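Local coordinates for protein phosphoribosylaminoimidazole-succinocarboxamide synthase (Pyrococcus horikoshii, PDB 3U55) that catalyses the ATP-dependent ligation of L-aspartate to 5-amino-1-(5-phosphoribosyl)imidazole-4-carboxylate, giving SAICAR in de novo purine biosynthesis, at residues C197-A202 with K225-R230; A40-K45 with D211-D216. All coordinates share one frame; numbering follows the deposited sequence.

Interaction 1: C197-A202 with K225-R230. With SO4 (sulfate ion), chain B.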
loop_
_atom_site.group_PDB
_atom_site.type_symbol
_atom_site.label_atom_id
_atom_site.label_comp_id
_atom_site.label_asym_id
_atom_site.label_seq_id
_atom_site.Cartn_x
_atom_site.Cartn_y
_atom_site.Cartn_z
ATOM N N CYS A 197 -16.371 -0.642 -12.342
ATOM C CA CYS A 197 -17.077 -0.296 -11.110
ATOM C C CYS A 197 -17.745 -1.542 -10.560
ATOM O O CYS A 197 -18.105 -2.445 -11.319
ATOM C CB CYS A 197 -18.176 0.727 -11.381
ATOM S SG CYS A 197 -17.709 2.269 -12.183
ATOM N N ARG A 198 -17.923 -1.585 -9.245
ATOM C CA ARG A 198 -18.876 -2.522 -8.661
ATOM C C ARG A 198 -20.188 -1.804 -8.376
ATOM O O ARG A 198 -20.217 -0.780 -7.683
ATOM C CB ARG A 198 -18.314 -3.214 -7.416
ATOM C CG ARG A 198 -17.331 -4.315 -7.752
ATOM C CD ARG A 198 -16.851 -5.057 -6.514
ATOM N NE ARG A 198 -15.925 -6.130 -6.887
ATOM C CZ ARG A 198 -14.604 -5.981 -6.994
ATOM N NH1 ARG A 198 -14.034 -4.812 -6.734
ATOM N NH2 ARG A 198 -13.845 -7.008 -7.345
ATOM N N PHE A 199 -21.260 -2.336 -8.965
ATOM C CA PHE A 199 -22.616 -1.802 -8.838
ATOM C C PHE A 199 -23.513 -2.881 -8.234
ATOM O O PHE A 199 -23.619 -3.965 -8.797
ATOM C CB PHE A 199 -23.207 -1.472 -10.218
ATOM C CG PHE A 199 -22.495 -0.383 -10.991
ATOM C CD1 PHE A 199 -22.129 0.825 -10.397
ATOM C CD2 PHE A 199 -22.269 -0.548 -12.355
ATOM C CE1 PHE A 199 -21.518 1.833 -11.147
ATOM C CE2 PHE A 199 -21.655 0.455 -13.115
ATOM C CZ PHE A 199 -21.280 1.646 -12.511
ATOM N N TRP A 200 -24.159 -2.593 -7.103
ATOM C CA TRP A 200 -25.114 -3.534 -6.494
ATOM C C TRP A 200 -26.524 -2.954 -6.519
ATOM O O TRP A 200 -26.712 -1.759 -6.287
ATOM C CB TRP A 200 -24.738 -3.836 -5.039
ATOM C CG TRP A 200 -23.503 -4.668 -4.835
ATOM C CD1 TRP A 200 -22.664 -5.167 -5.797
ATOM C CD2 TRP A 200 -22.944 -5.065 -3.574
ATOM N NE1 TRP A 200 -21.632 -5.858 -5.213
ATOM C CE2 TRP A 200 -21.779 -5.815 -3.851
ATOM C CE3 TRP A 200 -23.316 -4.859 -2.239
ATOM C CZ2 TRP A 200 -20.981 -6.359 -2.842
ATOM C CZ3 TRP A 200 -22.523 -5.410 -1.232
ATOM C CH2 TRP A 200 -21.370 -6.147 -1.542
ATOM N N ASP A 201 -27.523 -3.796 -6.785
ATOM C CA ASP A 201 -28.910 -3.346 -6.657
ATOM C C ASP A 201 -29.165 -2.942 -5.202
ATOM O O ASP A 201 -28.767 -3.657 -4.289
ATOM C CB ASP A 201 -29.895 -4.435 -7.082
ATOM C CG ASP A 201 -31.338 -4.046 -6.801
ATOM O OD1 ASP A 201 -31.826 -3.091 -7.426
ATOM O OD2 ASP A 201 -31.971 -4.679 -5.939
ATOM N N ALA A 202 -29.810 -1.796 -4.992
ATOM C CA ALA A 202 -30.041 -1.291 -3.630
ATOM C C ALA A 202 -30.969 -2.194 -2.823
ATOM O O ALA A 202 -30.781 -2.369 -1.620
ATOM C CB ALA A 202 -30.579 0.138 -3.659
ATOM N N LYS A 225 -27.224 -4.605 -19.244
ATOM C CA LYS A 225 -28.443 -4.009 -19.803
ATOM C C LYS A 225 -29.287 -3.377 -18.703
ATOM O O LYS A 225 -29.819 -2.279 -18.878
ATOM C CB LYS A 225 -29.290 -5.055 -20.533
ATOM C CG LYS A 225 -28.821 -5.413 -21.932
ATOM C CD LYS A 225 -29.696 -6.525 -22.507
ATOM C CE LYS A 225 -29.407 -6.773 -23.974
ATOM N NZ LYS A 225 -30.243 -7.878 -24.524
ATOM N N GLU A 226 -29.400 -4.083 -17.579
ATOM C CA GLU A 226 -30.210 -3.644 -16.444
ATOM C C GLU A 226 -29.692 -2.309 -15.916
ATOM O O GLU A 226 -30.475 -1.391 -15.670
ATOM C CB GLU A 226 -30.200 -4.707 -15.340
ATOM C CG GLU A 226 -31.585 -5.093 -14.823
ATOM C CD GLU A 226 -32.002 -4.320 -13.587
ATOM O OE1 GLU A 226 -32.888 -3.441 -13.698
ATOM O OE2 GLU A 226 -31.451 -4.600 -12.501
ATOM N N ILE A 227 -28.371 -2.209 -15.761
ATOM C CA ILE A 227 -27.710 -0.951 -15.404
ATOM C C ILE A 227 -28.063 0.145 -16.403
ATOM O O ILE A 227 -28.492 1.233 -16.012
ATOM C CB ILE A 227 -26.161 -1.115 -15.314
ATOM C CG1 ILE A 227 -25.771 -1.927 -14.078
ATOM C CG2 ILE A 227 -25.456 0.246 -15.312
ATOM C CD1 ILE A 227 -26.015 -1.216 -12.732
ATOM N N TYR A 228 -27.899 -0.156 -17.691
ATOM C CA TYR A 228 -28.178 0.804 -18.747
ATOM C C TYR A 228 -29.634 1.276 -18.699
ATOM O O TYR A 228 -29.905 2.471 -18.816
ATOM C CB TYR A 228 -27.836 0.219 -20.126
ATOM C CG TYR A 228 -28.133 1.152 -21.283
ATOM C CD1 TYR A 228 -29.405 1.196 -21.858
ATOM C CD2 TYR A 228 -27.147 1.990 -21.806
ATOM C CE1 TYR A 228 -29.692 2.055 -22.916
ATOM C CE2 TYR A 228 -27.425 2.852 -22.874
ATOM C CZ TYR A 228 -28.698 2.874 -23.422
ATOM O OH TYR A 228 -28.991 3.715 -24.473
ATOM N N GLU A 229 -30.556 0.328 -18.530
ATOM C CA GLU A 229 -31.991 0.620 -18.491
ATOM C C GLU A 229 -32.371 1.481 -17.296
ATOM O O GLU A 229 -33.148 2.425 -17.429
ATOM C CB GLU A 229 -32.810 -0.674 -18.481
ATOM C CG GLU A 229 -32.841 -1.402 -19.821
ATOM C CD GLU A 229 -33.506 -2.769 -19.743
ATOM O OE1 GLU A 229 -34.455 -2.936 -18.944
ATOM O OE2 GLU A 229 -33.079 -3.677 -20.488
ATOM N N ARG A 230 -31.819 1.153 -16.132
ATOM C CA ARG A 230 -32.069 1.925 -14.916
ATOM C C ARG A 230 -31.560 3.357 -15.010
ATOM O O ARG A 230 -32.199 4.278 -14.494
ATOM C CB ARG A 230 -31.437 1.245 -13.710
ATOM C CG ARG A 230 -32.210 0.059 -13.220
ATOM C CD ARG A 230 -31.976 -0.136 -11.755
ATOM N NE ARG A 230 -31.956 -1.550 -11.423
ATOM C CZ ARG A 230 -31.864 -2.028 -10.191
ATOM N NH1 ARG A 230 -31.787 -1.199 -9.154
ATOM N NH2 ARG A 230 -31.853 -3.338 -9.998
HETATM S S SO4 B . -10.314 -5.399 -6.746
HETATM O O1 SO4 B . -11.119 -5.321 -5.540
HETATM O O2 SO4 B . -11.148 -5.220 -7.929
HETATM O O3 SO4 B . -9.288 -4.359 -6.672
HETATM O O4 SO4 B . -9.685 -6.711 -6.827
#
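F199 on the strand and I227 on the helix form the tightly packed half of this contact. The delta methyl of I227 carries it, with CD1 lying 3.8 Å from F199 CB and equally near F199 CD2. The methyl thus rests against the root of the phenyl group, and the two side chains run roughly at right angles to each other. The other half is polar and leads out to the partly exposed R230, although D201 itself is buried. Here the guanidinium reaches D201 end-on: R230 NH1 and R230 NH2 both donate to D201 OD1, each at 2.6 Å. The two planes stand 75° apart; NH1 comes nearly along the C-O axis of OD1, whereas NH2 approaches from above the carboxylate plane. D201 CG lies anti to the backbone N (chi1 173°), which swings the carboxylate out from the strand to meet R230. One turn back on the helix, E226 takes the side-on edge of the same guanidinium: R230 NH2 bonds E226 OE2 at 2.8 Å and R230 NE bonds E226 OE1 at 3.1 Å. Carboxylates along two of its edges should limit rotation of the guanidinium group. On the strand, R198 NH1 donates to two oxygens of a sulfate that R93 NH2 and the backbone N of S99 also bind, an arrangement consistent with the substrate-phosphate site of related SAICAR synthetases. Strand 197-201 pairs antiparallel with strand 169-180, whose L171 touches F199, while helix 45-62 adds F56 against F199 and L52 against I227, so the apolar half is enclosed between the sheet and two helices.

Interaction 2: A40-K45 with D211-D216. With SO4 (sulfate ion), chain C.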
loop_
_atom_site.group_PDB
_atom_site.type_symbol
_atom_site.label_atom_id
_atom_site.label_comp_id
_atom_site.label_asym_id
_atom_site.label_seq_id
_atom_site.Cartn_x
_atom_site.Cartn_y
_atom_site.Cartn_z
ATOM N N ALA A 40 -13.645 -14.439 -22.154
ATOM C CA ALA A 40 -14.890 -14.677 -22.887
ATOM C C ALA A 40 -15.263 -13.439 -23.699
ATOM O O ALA A 40 -14.750 -12.344 -23.449
ATOM C CB ALA A 40 -16.021 -15.052 -21.931
ATOM N N ARG A 41 -16.149 -13.621 -24.674
ATOM C CA ARG A 41 -16.677 -12.514 -25.467
ATOM C C ARG A 41 -18.177 -12.388 -25.250
ATOM O O ARG A 41 -18.910 -13.377 -25.343
ATOM C CB ARG A 41 -16.393 -12.726 -26.955
ATOM C CG ARG A 41 -14.916 -12.780 -27.325
ATOM C CD ARG A 41 -14.718 -12.872 -28.840
ATOM N NE ARG A 41 -14.966 -11.595 -29.510
ATOM C CZ ARG A 41 -16.107 -11.254 -30.106
ATOM N NH1 ARG A 41 -17.138 -12.091 -30.129
ATOM N NH2 ARG A 41 -16.220 -10.064 -30.682
ATOM N N PHE A 42 -18.630 -11.170 -24.966
ATOM C CA PHE A 42 -20.045 -10.921 -24.706
ATOM C C PHE A 42 -20.605 -9.932 -25.715
ATOM O O PHE A 42 -20.247 -8.750 -25.702
ATOM C CB PHE A 42 -20.247 -10.402 -23.279
ATOM C CG PHE A 42 -19.876 -11.393 -22.217
ATOM C CD1 PHE A 42 -20.781 -12.369 -21.813
ATOM C CD2 PHE A 42 -18.623 -11.348 -21.614
ATOM C CE1 PHE A 42 -20.446 -13.288 -20.823
ATOM C CE2 PHE A 42 -18.274 -12.265 -20.627
ATOM C CZ PHE A 42 -19.188 -13.238 -20.230
ATOM N N LYS A 43 -21.482 -10.427 -26.589
ATOM C CA LYS A 43 -22.012 -9.630 -27.692
ATOM C C LYS A 43 -22.805 -8.431 -27.182
ATOM O O LYS A 43 -23.824 -8.587 -26.501
ATOM C CB LYS A 43 -22.870 -10.493 -28.628
ATOM C CG LYS A 43 -23.543 -9.737 -29.770
ATOM C CD LYS A 43 -22.547 -9.221 -30.801
ATOM C CE LYS A 43 -23.266 -8.445 -31.898
ATOM N NZ LYS A 43 -22.331 -7.959 -32.956
ATOM N N GLY A 44 -22.320 -7.241 -27.517
ATOM C CA GLY A 44 -22.954 -5.996 -27.102
ATOM C C GLY A 44 -22.325 -5.322 -25.891
ATOM O O GLY A 44 -22.704 -4.199 -25.550
ATOM N N LYS A 45 -21.373 -5.988 -25.236
ATOM C CA LYS A 45 -20.729 -5.411 -24.049
ATOM C C LYS A 45 -20.005 -4.102 -24.378
ATOM O O LYS A 45 -20.094 -3.129 -23.624
ATOM C CB LYS A 45 -19.761 -6.401 -23.392
ATOM C CG LYS A 45 -19.075 -5.840 -22.144
ATOM C CD LYS A 45 -18.183 -6.856 -21.440
ATOM C CE LYS A 45 -16.794 -6.924 -22.055
ATOM N NZ LYS A 45 -15.939 -5.731 -21.751
ATOM N N ASP A 211 -18.401 -8.621 -11.842
ATOM C CA ASP A 211 -18.388 -9.752 -10.891
ATOM C C ASP A 211 -19.325 -10.891 -11.322
ATOM O O ASP A 211 -19.137 -12.044 -10.925
ATOM C CB ASP A 211 -18.725 -9.300 -9.465
ATOM C CG ASP A 211 -17.513 -8.745 -8.712
ATOM O OD1 ASP A 211 -16.358 -8.964 -9.140
ATOM O OD2 ASP A 211 -17.722 -8.107 -7.663
ATOM N N VAL A 212 -20.325 -10.555 -12.132
ATOM C CA VAL A 212 -21.233 -11.539 -12.725
ATOM C C VAL A 212 -20.449 -12.484 -13.645
ATOM O O VAL A 212 -20.724 -13.683 -13.688
ATOM C CB VAL A 212 -22.395 -10.834 -13.473
ATOM C CG1 VAL A 212 -23.188 -11.811 -14.348
ATOM C CG2 VAL A 212 -23.319 -10.161 -12.469
ATOM N N PHE A 213 -19.464 -11.934 -14.356
ATOM C CA PHE A 213 -18.539 -12.721 -15.172
ATOM C C PHE A 213 -17.444 -13.378 -14.333
ATOM O O PHE A 213 -17.161 -14.561 -14.517
ATOM C CB PHE A 213 -17.930 -11.855 -16.281
ATOM C CG PHE A 213 -16.726 -12.465 -16.954
ATOM C CD1 PHE A 213 -16.831 -13.656 -17.676
ATOM C CD2 PHE A 213 -15.487 -11.839 -16.877
ATOM C CE1 PHE A 213 -15.716 -14.212 -18.300
ATOM C CE2 PHE A 213 -14.365 -12.384 -17.504
ATOM C CZ PHE A 213 -14.481 -13.574 -18.216
ATOM N N ARG A 214 -16.838 -12.617 -13.419
ATOM C CA ARG A 214 -15.788 -13.141 -12.535
ATOM C C ARG A 214 -16.240 -14.396 -11.786
ATOM O O ARG A 214 -15.490 -15.373 -11.692
ATOM C CB ARG A 214 -15.320 -12.084 -11.524
ATOM C CG ARG A 214 -14.410 -11.000 -12.087
ATOM C CD ARG A 214 -13.798 -10.164 -10.967
ATOM N NE ARG A 214 -13.127 -8.975 -11.489
ATOM C CZ ARG A 214 -13.622 -7.739 -11.446
ATOM N NH1 ARG A 214 -12.925 -6.738 -11.964
ATOM N NH2 ARG A 214 -14.805 -7.495 -10.891
ATOM N N PHE A 215 -17.463 -14.368 -11.260
ATOM C CA PHE A 215 -17.928 -15.449 -10.387
ATOM C C PHE A 215 -19.173 -16.192 -10.877
ATOM O O PHE A 215 -19.850 -16.862 -10.089
ATOM C CB PHE A 215 -18.115 -14.921 -8.960
ATOM C CG PHE A 215 -16.877 -14.290 -8.389
ATOM C CD1 PHE A 215 -15.760 -15.066 -8.086
ATOM C CD2 PHE A 215 -16.821 -12.917 -8.167
ATOM C CE1 PHE A 215 -14.607 -14.481 -7.566
ATOM C CE2 PHE A 215 -15.672 -12.325 -7.648
ATOM C CZ PHE A 215 -14.563 -13.110 -7.348
ATOM N N ASP A 216 -19.450 -16.085 -12.176
ATOM C CA ASP A 216 -20.584 -16.762 -12.822
ATOM C C ASP A 216 -21.891 -16.592 -12.036
ATOM O O ASP A 216 -22.551 -17.571 -11.669
ATOM C CB ASP A 216 -20.271 -18.247 -13.070
ATOM C CG ASP A 216 -19.009 -18.457 -13.901
ATOM O OD1 ASP A 216 -18.635 -17.565 -14.697
ATOM O OD2 ASP A 216 -18.388 -19.528 -13.758
HETATM S S SO4 C . -9.754 -8.399 -13.164
HETATM O O1 SO4 C . -11.015 -8.213 -13.873
HETATM O O2 SO4 C . -8.689 -8.608 -14.138
HETATM O O3 SO4 C . -9.475 -7.203 -12.374
HETATM O O4 SO4 C . -9.857 -9.568 -12.291
#
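F42 turns the edge of its ring to the face of F213 in an offset edge-to-face pair, with centroids 5.4 Å apart and planes at 79°. Along F213, CB holds the ring out from helix 211-214 with CG anti to the backbone N (chi1 166°), which directs it toward strand 38-41. F213 CG comes within 4.0 Å of F42 CE2. Next, F213 CD1 makes the closest approach, 3.5 Å from F42 CZ, and lies near the plane of the F42 ring. Beyond it, F213 CE1 packs against the methyl of A40, 3.7 Å from CB, and at the tip F213 CZ lies 4.1 Å from A40 N. The F42 ring is carried at the start of a type II beta turn, F42 to K45, closed by K45 N bonding F42 O; G44, at positive phi, is also the N-cap of helix 45-62. The turn thus joins the two-stranded hairpin of 30-33 and 38-41 to that helix. L220 of helix 220-232 touches both phenyl rings, and K38 makes a cation-pi contact with F213. Elsewhere on helix 211-214, the partly exposed R214 donates from NH2 to OD1 of the buried D211, 2.8 Å away, while R214 NH1 and NE reach a sulfate also held by K210 NZ and the backbone N of F34.

Interaction 1 is the more buried of the two, joining a strand of the six-stranded sheet to helix 220-232 by a phenylalanine-isoleucine contact and a salt-bridge network. Interaction 2 lies farther out, where the small 30-33/38-41 hairpin meets helix 211-214 purely through apolar and aromatic contacts. Helix 220-232 belongs to interaction 1 and also backs interaction 2 through L220. The sites touch directly: R198 NE and D211 OD2 form a 2.8 Å salt bridge, so D211, which holds R214 by its other oxygen, ties together two arginines that each bind a sulfate. That shared carboxylate probably eases the closeness of the two guanidinium groups.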